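Local coordinates for cellulase (PDB 3WX5), which probably hydrolyses internal beta-1,4-glucosidic bonds of cellulose, as an endoglucanase of glycoside hydrolase family 12, at residues A140-P154 with W178-V192. Numbering follows the deposited sequence.
Sequences AELMIWLNWRGNVMP and WNYIAYRRTTPVTEV
Arg184 sets its CG opposite the backbone N (chi1 -174°) and runs extended to NE, while Trp148 holds its ring in the crowded position between N and the carbonyl carbon (chi1 62°); these torsions bring the NH2 edge of the guanidinium onto one face of the indole, steep to the ring rather than stacked flat. The cation-pi distance from Arg184 CZ to the centroid of the Trp148 five-membered ring is 3.9 Å. Trp145 covers a face of the same guanidinium with CZ3, its ring plane turned 70° from it. Arg184 NH2 donates to Val152 O at 2.8 Å, NH1 adds a weaker bond to the same oxygen, and Met153 SD lies at the guanidinium edge, so the loop after strand 140-149 is folded back over the arginine. With an alanine at Trp148 the indole face under NH2 is gone, which would probably leave the guanidinium edge freer to turn away from Val152 O. Farther along this face of the sheet, Pro154 CB packs on Ala182 CB at 3.9 Å, and Met143 SD meets Tyr180 CE1 obliquely at 3.8 Å, a Met-aromatic contact. At the strand starts, Trp178 NE1 donates to the anti lone pair of Glu141 OE1 (2.9 Å), and Asp123 OD1 comes close to Glu141 OE2. On the reverse face, Leu142 CG rests at the edge of Tyr183 (3.8 Å to CE1), beside helix 197-206. Alternating backbone bonds from Glu141 N to Asn179 O through Arg185 N to Trp145 O join strands 140-149 and 179-185, a parallel pair within the otherwise largely antiparallel beta-jelly-roll of family 12.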
loop_
_atom_site.group_PDB
_atom_site.type_symbol
_atom_site.label_atom_id
_atom_site.label_comp_id
_atom_site.label_asym_id
_atom_site.label_seq_id
_atom_site.Cartn_x
_atom_site.Cartn_y
_atom_site.Cartn_z
ATOM N N ALA A 140 -10.389 8.788 0.851
ATOM C CA ALA A 140 -10.386 7.590 -0.002
ATOM C C ALA A 140 -9.126 6.772 0.235
ATOM O O ALA A 140 -8.112 7.266 0.752
ATOM C CB ALA A 140 -10.485 7.965 -1.491
ATOM N N GLU A 141 -9.225 5.501 -0.132
ATOM C CA GLU A 141 -8.107 4.594 -0.126
ATOM C C GLU A 141 -8.100 3.967 -1.507
ATOM O O GLU A 141 -9.137 3.453 -1.970
ATOM C CB GLU A 141 -8.326 3.492 0.924
ATOM C CG GLU A 141 -7.292 2.354 0.859
ATOM C CD GLU A 141 -7.598 1.224 1.844
ATOM O OE1 GLU A 141 -8.700 1.198 2.441
ATOM O OE2 GLU A 141 -6.718 0.365 2.043
ATOM N N LEU A 142 -6.937 4.008 -2.152
ATOM C CA LEU A 142 -6.785 3.421 -3.475
ATOM C C LEU A 142 -5.746 2.314 -3.413
ATOM O O LEU A 142 -4.594 2.544 -3.044
ATOM C CB LEU A 142 -6.400 4.490 -4.501
ATOM C CG LEU A 142 -6.385 4.085 -5.977
ATOM C CD1 LEU A 142 -6.483 5.337 -6.903
ATOM C CD2 LEU A 142 -5.138 3.281 -6.303
ATOM N N MET A 143 -6.187 1.094 -3.674
ATOM C CA MET A 143 -5.295 -0.054 -3.658
ATOM C C MET A 143 -4.985 -0.515 -5.087
ATOM O O MET A 143 -5.839 -0.444 -5.973
ATOM C CB MET A 143 -5.921 -1.231 -2.894
ATOM C CG MET A 143 -6.381 -0.926 -1.471
ATOM S SD MET A 143 -6.363 -2.447 -0.448
ATOM C CE MET A 143 -4.596 -2.679 -0.092
ATOM N N ILE A 144 -3.827 -1.152 -5.241
ATOM C CA ILE A 144 -3.447 -1.745 -6.522
ATOM C C ILE A 144 -2.886 -3.110 -6.215
ATOM O O ILE A 144 -1.802 -3.208 -5.635
ATOM C CB ILE A 144 -2.374 -0.929 -7.236
ATOM C CG1 ILE A 144 -2.896 0.492 -7.495
ATOM C CG2 ILE A 144 -2.035 -1.602 -8.585
ATOM C CD1 ILE A 144 -1.835 1.489 -7.979
ATOM N N TRP A 145 -3.666 -4.148 -6.523
ATOM C CA TRP A 145 -3.320 -5.516 -6.134
ATOM C C TRP A 145 -2.539 -6.156 -7.285
ATOM O O TRP A 145 -3.038 -6.240 -8.405
ATOM C CB TRP A 145 -4.588 -6.353 -5.893
ATOM C CG TRP A 145 -5.413 -5.998 -4.649
ATOM C CD1 TRP A 145 -5.537 -4.764 -4.046
ATOM C CD2 TRP A 145 -6.231 -6.903 -3.888
ATOM N NE1 TRP A 145 -6.359 -4.869 -2.930
ATOM C CE2 TRP A 145 -6.833 -6.157 -2.845
ATOM C CE3 TRP A 145 -6.553 -8.267 -4.022
ATOM C CZ2 TRP A 145 -7.663 -6.748 -1.884
ATOM C CZ3 TRP A 145 -7.430 -8.855 -3.088
ATOM C CH2 TRP A 145 -7.987 -8.087 -2.048
ATOM N N LEU A 146 -1.327 -6.621 -6.993
ATOM C CA LEU A 146 -0.425 -7.161 -8.014
ATOM C C LEU A 146 -0.338 -8.681 -7.980
ATOM O O LEU A 146 -0.061 -9.324 -9.000
ATOM C CB LEU A 146 0.985 -6.581 -7.836
ATOM C CG LEU A 146 1.027 -5.050 -7.914
ATOM C CD1 LEU A 146 2.416 -4.575 -7.554
ATOM C CD2 LEU A 146 0.610 -4.550 -9.329
ATOM N N ASN A 147 -0.588 -9.257 -6.807
ATOM C CA ASN A 147 -0.411 -10.700 -6.612
ATOM C C ASN A 147 -1.135 -11.090 -5.302
ATOM O O ASN A 147 -1.555 -10.228 -4.534
ATOM C CB ASN A 147 1.102 -11.040 -6.545
ATOM C CG ASN A 147 1.432 -12.420 -7.109
ATOM O OD1 ASN A 147 2.461 -12.620 -7.804
ATOM N ND2 ASN A 147 0.586 -13.385 -6.802
ATOM N N TRP A 148 -1.425 -12.369 -5.131
ATOM C CA TRP A 148 -2.262 -12.814 -4.001
ATOM C C TRP A 148 -2.318 -14.335 -3.991
ATOM O O TRP A 148 -1.870 -14.983 -4.935
ATOM C CB TRP A 148 -3.695 -12.266 -4.136
ATOM C CG TRP A 148 -4.386 -12.769 -5.379
ATOM C CD1 TRP A 148 -5.053 -13.968 -5.535
ATOM C CD2 TRP A 148 -4.465 -12.100 -6.638
ATOM N NE1 TRP A 148 -5.545 -14.074 -6.817
ATOM C CE2 TRP A 148 -5.172 -12.954 -7.523
ATOM C CE3 TRP A 148 -3.966 -10.882 -7.121
ATOM C CZ2 TRP A 148 -5.379 -12.631 -8.862
ATOM C CZ3 TRP A 148 -4.156 -10.568 -8.461
ATOM C CH2 TRP A 148 -4.850 -11.456 -9.320
ATOM N N ARG A 149 -2.874 -14.888 -2.916
ATOM C CA ARG A 149 -3.108 -16.308 -2.842
ATOM C C ARG A 149 -4.343 -16.524 -2.024
ATOM O O ARG A 149 -4.562 -15.813 -1.062
ATOM C CB ARG A 149 -1.924 -17.005 -2.179
ATOM C CG ARG A 149 -2.118 -18.505 -2.089
ATOM C CD ARG A 149 -0.923 -19.183 -1.421
ATOM N NE ARG A 149 -1.258 -20.552 -1.021
ATOM C CZ ARG A 149 -1.116 -21.606 -1.814
ATOM N NH1 ARG A 149 -0.620 -21.449 -3.047
ATOM N NH2 ARG A 149 -1.439 -22.820 -1.366
ATOM N N GLY A 150 -5.162 -17.501 -2.414
ATOM C CA GLY A 150 -6.218 -17.985 -1.535
ATOM C C GLY A 150 -7.593 -17.425 -1.822
ATOM O O GLY A 150 -8.480 -17.499 -0.981
ATOM N N ASN A 151 -7.795 -16.876 -3.020
ATOM C CA ASN A 151 -9.108 -16.326 -3.398
ATOM C C ASN A 151 -9.577 -15.197 -2.503
ATOM O O ASN A 151 -10.777 -15.002 -2.344
ATOM C CB ASN A 151 -10.216 -17.418 -3.474
ATOM C CG ASN A 151 -11.373 -17.016 -4.411
ATOM O OD1 ASN A 151 -11.135 -16.508 -5.504
ATOM N ND2 ASN A 151 -12.608 -17.296 -4.010
ATOM N N VAL A 152 -8.639 -14.436 -1.936
ATOM C CA VAL A 152 -8.981 -13.233 -1.192
ATOM C C VAL A 152 -9.594 -12.212 -2.158
ATOM O O VAL A 152 -9.283 -12.247 -3.342
ATOM C CB VAL A 152 -7.723 -12.662 -0.483
ATOM C CG1 VAL A 152 -7.270 -13.613 0.632
ATOM C CG2 VAL A 152 -6.585 -12.430 -1.495
ATOM N N MET A 153 -10.519 -11.373 -1.679
ATOM C CA MET A 153 -11.315 -10.486 -2.557
ATOM C C MET A 153 -11.140 -9.053 -2.033
ATOM O O MET A 153 -11.054 -8.854 -0.834
ATOM C CB MET A 153 -12.811 -10.841 -2.472
ATOM C CG MET A 153 -13.223 -12.068 -3.292
ATOM S SD MET A 153 -12.801 -11.885 -5.048
ATOM C CE MET A 153 -12.365 -13.578 -5.492
ATOM N N PRO A 154 -11.121 -8.056 -2.935
ATOM C CA PRO A 154 -11.253 -6.654 -2.527
ATOM C C PRO A 154 -12.580 -6.399 -1.819
ATOM O O PRO A 154 -13.554 -7.165 -2.001
ATOM C CB PRO A 154 -11.234 -5.920 -3.872
ATOM C CG PRO A 154 -10.370 -6.776 -4.725
ATOM C CD PRO A 154 -10.859 -8.161 -4.378
ATOM N N TRP A 178 -14.577 6.054 4.333
ATOM C CA TRP A 178 -13.824 6.607 3.209
ATOM C C TRP A 178 -14.225 5.844 1.955
ATOM O O TRP A 178 -14.859 4.807 2.049
ATOM C CB TRP A 178 -12.313 6.448 3.474
ATOM C CG TRP A 178 -11.843 4.987 3.588
ATOM C CD1 TRP A 178 -11.151 4.283 2.656
ATOM C CD2 TRP A 178 -11.964 4.120 4.734
ATOM N NE1 TRP A 178 -10.871 2.996 3.122
ATOM C CE2 TRP A 178 -11.392 2.872 4.383
ATOM C CE3 TRP A 178 -12.502 4.280 6.025
ATOM C CZ2 TRP A 178 -11.329 1.799 5.276
ATOM C CZ3 TRP A 178 -12.490 3.198 6.892
ATOM C CH2 TRP A 178 -11.887 1.979 6.524
ATOM N N ASN A 179 -13.912 6.379 0.776
ATOM C CA ASN A 179 -14.178 5.634 -0.445
ATOM C C ASN A 179 -13.019 4.679 -0.665
ATOM O O ASN A 179 -11.859 5.089 -0.672
ATOM C CB ASN A 179 -14.263 6.575 -1.661
ATOM C CG ASN A 179 -15.556 7.386 -1.722
ATOM O OD1 ASN A 179 -15.656 8.346 -2.514
ATOM N ND2 ASN A 179 -16.576 6.969 -0.967
ATOM N N TYR A 180 -13.339 3.408 -0.908
ATOM C CA TYR A 180 -12.323 2.383 -1.139
ATOM C C TYR A 180 -12.356 2.003 -2.603
ATOM O O TYR A 180 -13.409 1.619 -3.122
ATOM C CB TYR A 180 -12.653 1.156 -0.304
ATOM C CG TYR A 180 -11.863 -0.103 -0.624
ATOM C CD1 TYR A 180 -10.724 -0.429 0.104
ATOM C CD2 TYR A 180 -12.376 -1.057 -1.502
ATOM C CE1 TYR A 180 -10.016 -1.631 -0.121
ATOM C CE2 TYR A 180 -11.677 -2.290 -1.747
ATOM C CZ TYR A 180 -10.520 -2.568 -1.030
ATOM O OH TYR A 180 -9.898 -3.796 -1.168
ATOM N N ILE A 181 -11.235 2.173 -3.289
ATOM C CA ILE A 181 -11.138 1.754 -4.685
ATOM C C ILE A 181 -9.979 0.782 -4.829
ATOM O O ILE A 181 -8.871 1.066 -4.388
ATOM C CB ILE A 181 -10.872 2.937 -5.663
ATOM C CG1 ILE A 181 -11.719 4.178 -5.300
ATOM C CG2 ILE A 181 -11.222 2.485 -7.084
ATOM C CD1 ILE A 181 -10.957 5.236 -4.476
ATOM N N ALA A 182 -10.243 -0.405 -5.372
ATOM C CA ALA A 182 -9.142 -1.362 -5.549
ATOM C C ALA A 182 -9.010 -1.722 -7.023
ATOM O O ALA A 182 -10.008 -2.053 -7.689
ATOM C CB ALA A 182 -9.390 -2.604 -4.729
ATOM N N TYR A 183 -7.777 -1.720 -7.515
ATOM C CA TYR A 183 -7.517 -2.183 -8.878
ATOM C C TYR A 183 -6.796 -3.504 -8.765
ATOM O O TYR A 183 -5.668 -3.542 -8.307
ATOM C CB TYR A 183 -6.637 -1.181 -9.645
ATOM C CG TYR A 183 -7.341 0.154 -9.844
ATOM C CD1 TYR A 183 -7.320 1.127 -8.840
ATOM C CD2 TYR A 183 -8.094 0.405 -11.000
ATOM C CE1 TYR A 183 -8.012 2.345 -8.996
ATOM C CE2 TYR A 183 -8.772 1.630 -11.175
ATOM C CZ TYR A 183 -8.719 2.590 -10.170
ATOM O OH TYR A 183 -9.472 3.748 -10.260
ATOM N N ARG A 184 -7.433 -4.581 -9.212
ATOM C CA ARG A 184 -6.811 -5.890 -9.113
ATOM C C ARG A 184 -6.313 -6.273 -10.500
ATOM O O ARG A 184 -7.123 -6.441 -11.416
ATOM C CB ARG A 184 -7.837 -6.930 -8.623
ATOM C CG ARG A 184 -7.210 -8.297 -8.349
ATOM C CD ARG A 184 -8.265 -9.381 -8.033
ATOM N NE ARG A 184 -7.624 -10.420 -7.238
ATOM C CZ ARG A 184 -8.237 -11.135 -6.294
ATOM N NH1 ARG A 184 -9.554 -11.008 -6.112
ATOM N NH2 ARG A 184 -7.528 -11.971 -5.535
ATOM N N ARG A 185 -5.023 -6.567 -10.629
ATOM C CA ARG A 185 -4.466 -6.842 -11.973
ATOM C C ARG A 185 -5.136 -8.115 -12.495
ATOM O O ARG A 185 -5.424 -9.020 -11.703
ATOM C CB ARG A 185 -2.953 -7.058 -11.897
ATOM C CG ARG A 185 -2.236 -6.695 -13.200
ATOM C CD ARG A 185 -0.725 -6.835 -13.007
ATOM N NE ARG A 185 0.046 -6.337 -14.152
ATOM C CZ ARG A 185 0.224 -7.002 -15.285
ATOM N NH1 ARG A 185 -0.299 -8.225 -15.445
ATOM N NH2 ARG A 185 1.022 -6.482 -16.223
ATOM N N THR A 186 -5.449 -8.158 -13.788
ATOM C CA THR A 186 -6.190 -9.311 -14.345
ATOM C C THR A 186 -5.321 -10.566 -14.358
ATOM O O THR A 186 -5.842 -11.694 -14.378
ATOM C CB THR A 186 -6.735 -9.038 -15.773
ATOM O OG1 THR A 186 -5.659 -8.660 -16.621
ATOM C CG2 THR A 186 -7.755 -7.885 -15.763
ATOM N N THR A 187 -3.999 -10.377 -14.442
ATOM C CA THR A 187 -3.059 -11.444 -14.085
ATOM C C THR A 187 -1.980 -10.960 -13.137
ATOM O O THR A 187 -1.533 -9.814 -13.229
ATOM C CB THR A 187 -2.375 -12.082 -15.329
ATOM O OG1 THR A 187 -1.632 -11.088 -16.020
ATOM C CG2 THR A 187 -3.432 -12.662 -16.283
ATOM N N PRO A 188 -1.547 -11.830 -12.215
ATOM C CA PRO A 188 -0.585 -11.392 -11.182
ATOM C C PRO A 188 0.822 -11.165 -11.741
ATOM O O PRO A 188 1.170 -11.766 -12.757
ATOM C CB PRO A 188 -0.614 -12.528 -10.152
ATOM C CG PRO A 188 -1.213 -13.726 -10.898
ATOM C CD PRO A 188 -2.040 -13.214 -12.022
ATOM N N VAL A 189 1.594 -10.259 -11.126
ATOM C CA VAL A 189 3.010 -10.086 -11.434
ATOM C C VAL A 189 3.835 -10.130 -10.149
ATOM O O VAL A 189 3.280 -10.108 -9.056
ATOM C CB VAL A 189 3.287 -8.715 -12.109
ATOM C CG1 VAL A 189 2.758 -8.687 -13.556
ATOM C CG2 VAL A 189 2.716 -7.574 -11.289
ATOM N N THR A 190 5.158 -10.130 -10.284
ATOM C CA THR A 190 6.037 -10.098 -9.117
ATOM C C THR A 190 6.869 -8.826 -9.079
ATOM O O THR A 190 7.689 -8.669 -8.195
ATOM C CB THR A 190 6.941 -11.351 -9.054
ATOM O OG1 THR A 190 7.699 -11.469 -10.273
ATOM C CG2 THR A 190 6.058 -12.599 -8.884
ATOM N N GLU A 191 6.699 -7.948 -10.068
ATOM C CA GLU A 191 7.469 -6.717 -10.091
ATOM C C GLU A 191 6.765 -5.686 -10.958
ATOM O O GLU A 191 6.056 -6.030 -11.888
ATOM C CB GLU A 191 8.863 -7.017 -10.650
ATOM C CG GLU A 191 9.798 -5.830 -10.752
ATOM C CD GLU A 191 11.223 -6.246 -11.163
ATOM O OE1 GLU A 191 11.418 -7.429 -11.532
ATOM O OE2 GLU A 191 12.146 -5.401 -11.087
ATOM N N VAL A 192 6.905 -4.416 -10.589
ATOM C CA VAL A 192 6.528 -3.315 -11.453
ATOM C C VAL A 192 7.692 -2.331 -11.546
ATOM O O VAL A 192 8.440 -2.124 -10.584
ATOM C CB VAL A 192 5.251 -2.549 -10.947
ATOM C CG1 VAL A 192 4.035 -3.470 -10.925
ATOM C CG2 VAL A 192 5.477 -1.956 -9.545
#